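Side-chain contacts in putative OMPA family lipoprotein (Burkholderia pseudomallei, PDB 4B5C), which probably helps, as part of the Tol-Pal system, to keep the outer membrane intact and to draw it inward during cell division: residues Q53-L58 with R94-L99; V34-D37 with S42-D45. One frame throughout, in Å; residues are numbered along the deposited sequence.

Contact 1 (Q53-L58 with R94-L99)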
loop_
_atom_site.group_PDB
_atom_site.type_symbol
_atom_site.label_atom_id
_atom_site.label_comp_id
_atom_site.label_asym_id
_atom_site.label_seq_id
_atom_site.Cartn_x
_atom_site.Cartn_y
_atom_site.Cartn_z
ATOM N N GLN A 53 -2.205 8.221 -10.524
ATOM C CA GLN A 53 -3.483 7.777 -11.073
ATOM C C GLN A 53 -4.536 7.607 -9.985
ATOM O O GLN A 53 -5.637 8.146 -10.086
ATOM C CB GLN A 53 -3.310 6.472 -11.849
ATOM C CG GLN A 53 -2.518 6.630 -13.133
ATOM C CD GLN A 53 -3.164 7.617 -14.088
ATOM O OE1 GLN A 53 -4.386 7.638 -14.245
ATOM N NE2 GLN A 53 -2.346 8.447 -14.726
ATOM N N HIS A 54 -4.194 6.854 -8.946
ATOM C CA HIS A 54 -5.095 6.669 -7.816
ATOM C C HIS A 54 -5.413 7.993 -7.122
ATOM O O HIS A 54 -6.521 8.187 -6.620
ATOM C CB HIS A 54 -4.516 5.665 -6.816
ATOM C CG HIS A 54 -4.721 4.234 -7.206
ATOM N ND1 HIS A 54 -5.834 3.513 -6.830
ATOM C CD2 HIS A 54 -3.954 3.389 -7.937
ATOM C CE1 HIS A 54 -5.745 2.286 -7.313
ATOM N NE2 HIS A 54 -4.615 2.185 -7.988
ATOM N N ALA A 55 -4.441 8.901 -7.090
ATOM C CA ALA A 55 -4.670 10.223 -6.521
ATOM C C ALA A 55 -5.729 10.955 -7.338
ATOM O O ALA A 55 -6.655 11.547 -6.786
ATOM C CB ALA A 55 -3.376 11.024 -6.471
ATOM N N GLN A 56 -5.591 10.895 -8.660
ATOM C CA GLN A 56 -6.537 11.538 -9.567
ATOM C C GLN A 56 -7.945 10.972 -9.404
ATOM O O GLN A 56 -8.928 11.714 -9.437
ATOM C CB GLN A 56 -6.084 11.383 -11.021
ATOM C CG GLN A 56 -6.936 12.156 -12.018
ATOM C CD GLN A 56 -6.815 11.622 -13.435
ATOM O OE1 GLN A 56 -7.317 10.542 -13.749
ATOM N NE2 GLN A 56 -6.145 12.378 -14.298
ATOM N N TYR A 57 -8.039 9.657 -9.229
ATOM C CA TYR A 57 -9.336 9.006 -9.084
ATOM C C TYR A 57 -10.002 9.340 -7.752
ATOM O O TYR A 57 -11.199 9.626 -7.702
ATOM C CB TYR A 57 -9.214 7.487 -9.253
ATOM C CG TYR A 57 -10.516 6.759 -9.003
ATOM C CD1 TYR A 57 -11.442 6.579 -10.022
ATOM C CD2 TYR A 57 -10.826 6.269 -7.742
ATOM C CE1 TYR A 57 -12.639 5.922 -9.795
ATOM C CE2 TYR A 57 -12.017 5.613 -7.504
ATOM C CZ TYR A 57 -12.919 5.441 -8.534
ATOM O OH TYR A 57 -14.107 4.786 -8.301
ATOM N N LEU A 58 -9.223 9.305 -6.674
ATOM C CA LEU A 58 -9.757 9.556 -5.339
ATOM C C LEU A 58 -10.231 10.997 -5.181
ATOM O O LEU A 58 -11.250 11.259 -4.544
ATOM C CB LEU A 58 -8.711 9.221 -4.272
ATOM C CG LEU A 58 -8.379 7.737 -4.101
ATOM C CD1 LEU A 58 -7.134 7.549 -3.245
ATOM C CD2 LEU A 58 -9.566 6.999 -3.502
ATOM N N ARG A 94 1.137 9.514 2.660
ATOM C CA ARG A 94 1.757 10.825 2.475
ATOM C C ARG A 94 1.944 11.153 0.992
ATOM O O ARG A 94 1.781 12.303 0.575
ATOM C CB ARG A 94 3.089 10.920 3.229
ATOM C CG ARG A 94 2.931 10.956 4.744
ATOM C CD ARG A 94 4.254 11.213 5.463
ATOM N NE ARG A 94 5.136 10.049 5.450
ATOM C CZ ARG A 94 6.197 9.921 4.660
ATOM N NH1 ARG A 94 6.518 10.892 3.813
ATOM N NH2 ARG A 94 6.941 8.824 4.716
ATOM N N ALA A 95 2.279 10.138 0.199
ATOM C CA ALA A 95 2.408 10.310 -1.242
ATOM C C ALA A 95 1.078 10.762 -1.839
ATOM O O ALA A 95 1.036 11.666 -2.675
ATOM C CB ALA A 95 2.871 9.013 -1.891
ATOM N N LEU A 96 -0.003 10.131 -1.396
ATOM C CA LEU A 96 -1.338 10.475 -1.861
ATOM C C LEU A 96 -1.775 11.840 -1.334
ATOM O O LEU A 96 -2.430 12.603 -2.043
ATOM C CB LEU A 96 -2.347 9.393 -1.459
ATOM C CG LEU A 96 -2.231 8.057 -2.198
ATOM C CD1 LEU A 96 -3.217 7.030 -1.652
ATOM C CD2 LEU A 96 -2.433 8.256 -3.693
ATOM N N SER A 97 -1.412 12.141 -0.090
ATOM C CA SER A 97 -1.730 13.440 0.502
ATOM C C SER A 97 -1.037 14.554 -0.268
ATOM O O SER A 97 -1.639 15.585 -0.579
ATOM C CB SER A 97 -1.302 13.489 1.970
ATOM O OG SER A 97 -1.935 12.469 2.723
ATOM N N LEU A 98 0.238 14.337 -0.572
ATOM C CA LEU A 98 1.021 15.301 -1.330
ATOM C C LEU A 98 0.377 15.557 -2.689
ATOM O O LEU A 98 0.481 16.653 -3.237
ATOM C CB LEU A 98 2.452 14.789 -1.517
ATOM C CG LEU A 98 3.493 15.793 -2.011
ATOM C CD1 LEU A 98 3.754 16.855 -0.950
ATOM C CD2 LEU A 98 4.784 15.082 -2.385
ATOM N N LEU A 99 -0.288 14.542 -3.229
ATOM C CA LEU A 99 -0.924 14.656 -4.537
ATOM C C LEU A 99 -2.315 15.279 -4.448
ATOM O O LEU A 99 -2.975 15.489 -5.465
ATOM C CB LEU A 99 -0.990 13.293 -5.222
ATOM C CG LEU A 99 0.352 12.737 -5.700
ATOM C CD1 LEU A 99 0.280 11.231 -5.923
ATOM C CD2 LEU A 99 0.814 13.455 -6.961
#

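Contact 2 (V34-D37 with S42-D45)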
loop_
_atom_site.group_PDB
_atom_site.type_symbol
_atom_site.label_atom_id
_atom_site.label_comp_id
_atom_site.label_asym_id
_atom_site.label_seq_id
_atom_site.Cartn_x
_atom_site.Cartn_y
_atom_site.Cartn_z
ATOM N N VAL A 34 1.954 -1.556 -3.588
ATOM C CA VAL A 34 3.285 -0.963 -3.609
ATOM C C VAL A 34 4.243 -1.857 -2.831
ATOM O O VAL A 34 3.997 -2.181 -1.664
ATOM C CB VAL A 34 3.289 0.449 -2.985
ATOM C CG1 VAL A 34 4.676 1.063 -3.072
ATOM C CG2 VAL A 34 2.263 1.340 -3.676
ATOM N N TYR A 35 5.331 -2.255 -3.483
ATOM C CA TYR A 35 6.312 -3.149 -2.875
ATOM C C TYR A 35 7.551 -2.406 -2.401
ATOM O O TYR A 35 7.922 -1.372 -2.959
ATOM C CB TYR A 35 6.707 -4.249 -3.857
ATOM C CG TYR A 35 5.568 -5.180 -4.183
ATOM C CD1 TYR A 35 4.674 -4.884 -5.203
ATOM C CD2 TYR A 35 5.380 -6.351 -3.463
ATOM C CE1 TYR A 35 3.628 -5.733 -5.498
ATOM C CE2 TYR A 35 4.337 -7.205 -3.751
ATOM C CZ TYR A 35 3.465 -6.892 -4.769
ATOM O OH TYR A 35 2.425 -7.741 -5.059
ATOM N N PHE A 36 8.194 -2.949 -1.373
ATOM C CA PHE A 36 9.335 -2.297 -0.744
ATOM C C PHE A 36 10.551 -3.212 -0.657
ATOM O O PHE A 36 10.435 -4.435 -0.766
ATOM C CB PHE A 36 8.967 -1.833 0.665
ATOM C CG PHE A 36 7.865 -0.813 0.706
ATOM C CD1 PHE A 36 6.538 -1.209 0.744
ATOM C CD2 PHE A 36 8.157 0.541 0.724
ATOM C CE1 PHE A 36 5.520 -0.272 0.792
ATOM C CE2 PHE A 36 7.144 1.481 0.771
ATOM C CZ PHE A 36 5.824 1.074 0.805
ATOM N N ASP A 37 11.713 -2.605 -0.443
ATOM C CA ASP A 37 12.942 -3.351 -0.215
ATOM C C ASP A 37 13.044 -3.749 1.253
ATOM O O ASP A 37 12.324 -3.215 2.097
ATOM C CB ASP A 37 14.155 -2.513 -0.618
ATOM C CG ASP A 37 14.217 -2.256 -2.108
ATOM O OD1 ASP A 37 13.978 -3.203 -2.886
ATOM O OD2 ASP A 37 14.501 -1.106 -2.503
ATOM N N SER A 42 10.494 3.277 1.951
ATOM C CA SER A 42 10.589 4.339 0.962
ATOM C C SER A 42 9.856 3.939 -0.312
ATOM O O SER A 42 10.084 2.856 -0.850
ATOM C CB SER A 42 12.055 4.633 0.641
ATOM O OG SER A 42 12.791 4.902 1.820
ATOM N N VAL A 43 8.977 4.814 -0.789
ATOM C CA VAL A 43 8.236 4.569 -2.022
ATOM C C VAL A 43 9.115 4.809 -3.248
ATOM O O VAL A 43 9.429 5.951 -3.583
ATOM C CB VAL A 43 6.985 5.465 -2.120
ATOM C CG1 VAL A 43 6.162 5.093 -3.348
ATOM C CG2 VAL A 43 6.146 5.355 -0.855
ATOM N N GLN A 44 9.501 3.722 -3.911
ATOM C CA GLN A 44 10.343 3.789 -5.104
ATOM C C GLN A 44 9.706 4.654 -6.193
ATOM O O GLN A 44 8.496 4.883 -6.181
ATOM C CB GLN A 44 10.615 2.378 -5.629
ATOM C CG GLN A 44 11.275 1.458 -4.606
ATOM C CD GLN A 44 11.175 -0.011 -4.978
ATOM O OE1 GLN A 44 10.799 -0.359 -6.098
ATOM N NE2 GLN A 44 11.507 -0.882 -4.032
ATOM N N ASP A 45 10.523 5.128 -7.131
ATOM C CA ASP A 45 10.050 6.014 -8.196
ATOM C C ASP A 45 9.108 5.325 -9.188
ATOM O O ASP A 45 8.284 5.984 -9.827
ATOM C CB ASP A 45 11.230 6.641 -8.948
ATOM C CG ASP A 45 11.862 7.798 -8.191
ATOM O OD1 ASP A 45 11.136 8.517 -7.469
ATOM O OD2 ASP A 45 13.089 7.992 -8.326
HETATM O O HOH W 1 8.632 1.463 -2.787
HETATM O O HOH W 2 11.861 0.208 -0.859
#

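Contact 1 (Q53-L58 with R94-L99)
Leu96 is the first residue of 94-99 to reach the other helix. Its methyl CD2 lies alongside Ala55, 4.0 Å from Ala55 CB and equally far from Ala55 N, so the branch rests against the backbone as well as against the small side chain. The CB bond of Leu96 does not aim at 53-58. At a chi1 of -71°, however, CG stands trans to the carbonyl carbon, and the branched end is carried across to the partner helix. The other methyl serves a second partner: Leu96 CD1 meets Leu58 CD1 end to end at 4.3 Å, a looser contact one helical turn beyond Ala55.

Leu99 follows just past the last helical residue, at the turn where the helix ends. Its CB sits 3.5 Å from Ala55 CB, the closest approach between the two segments, and its CD1 returns to the same methyl at 3.7 Å. Ala55 CB is thus received between Leu96 and Leu99, three positions apart on the same side of their segment. The short side chain allows a close backbone approach, with Ala55 CA 5.7 Å from Leu96 CA. The side-chain contacts between the two segments are all apolar; the segments bury 172 Å² in all.

The join ties the C-terminal end of helix 78-98 to helix 48-60, and a hydrogen bond runs from Lys59 NZ of helix 48-60 to the carbonyl O of Leu99, in the turn just after helix 78-98. Beneath both helices lies the sheet: Leu58 and Leu96 both touch Ile66 of strand 66-71, Leu96 also reaches Ile68, and Leu58 packs on Tyr136 of strand 131-136.

Contact 2 (V34-D37 with S42-D45)
The ring of Phe36 meets the backbone of 42-45 obliquely, through CD2 and CE2: CD2 comes to 3.4 Å from the carbonyl O of Ser42, and CE2 also borders Val43, 4.3 Å from its CG2. A chi1 of -62° swings the ring across to 42-45, although the CB bond is not directed there. The Phe36 side chain also touches Arg88 of helix 78-98 and Ala132 of strand 131-136. The other flat pair is the Asp37 carboxylate and the Gln44 amide. Gln44 NE2 lies over the carboxylate face, offset from its centre and 3.4 Å from Asp37 OD2, with the planes 24° apart and the side chains crossing nearly at right angles; Gln44 OE1 is bonded to Gln46 NE2.

In the OmpA-like fold, strand 33-35 forms an edge of the sheet beside strand 131-136, and the chain turns back from it on the way to helix 48-60. Two waters fill the gap between the outgoing and returning backbones. The first donates to Tyr35 O and Ser42 O and accepts from Gln44 N at 2.7 Å. The second accepts from Asp37 N at 2.8 Å, donates to Ser42 O, and takes a weak bond from Gln44 NE2. Both waters thus grip Ser42 O. Deeper in, Val34 CG1 and Val43 CG1 meet at 4.3 Å, and Val43 also packs on Ala91 of helix 78-98.

Contact 1 is the more buried of the two, with three of its four touching residues buried, whereas contact 2 is partly buried and includes exposed Asp37 and Ser42. Their chemistry differs accordingly: the side chains that meet across contact 1 are all aliphatic, while contact 2 covers a larger area, 248 Å², by combining an aromatic ring and valines with water-mediated backbone bonds. The contacts follow one another along the chain, their centres 16 Å apart and without touching. Helix 78-98 is common to their surroundings: its C-terminal end supplies one side of contact 1, and Arg88 and Ala91, further back along it, border Phe36 and Val43 of contact 2.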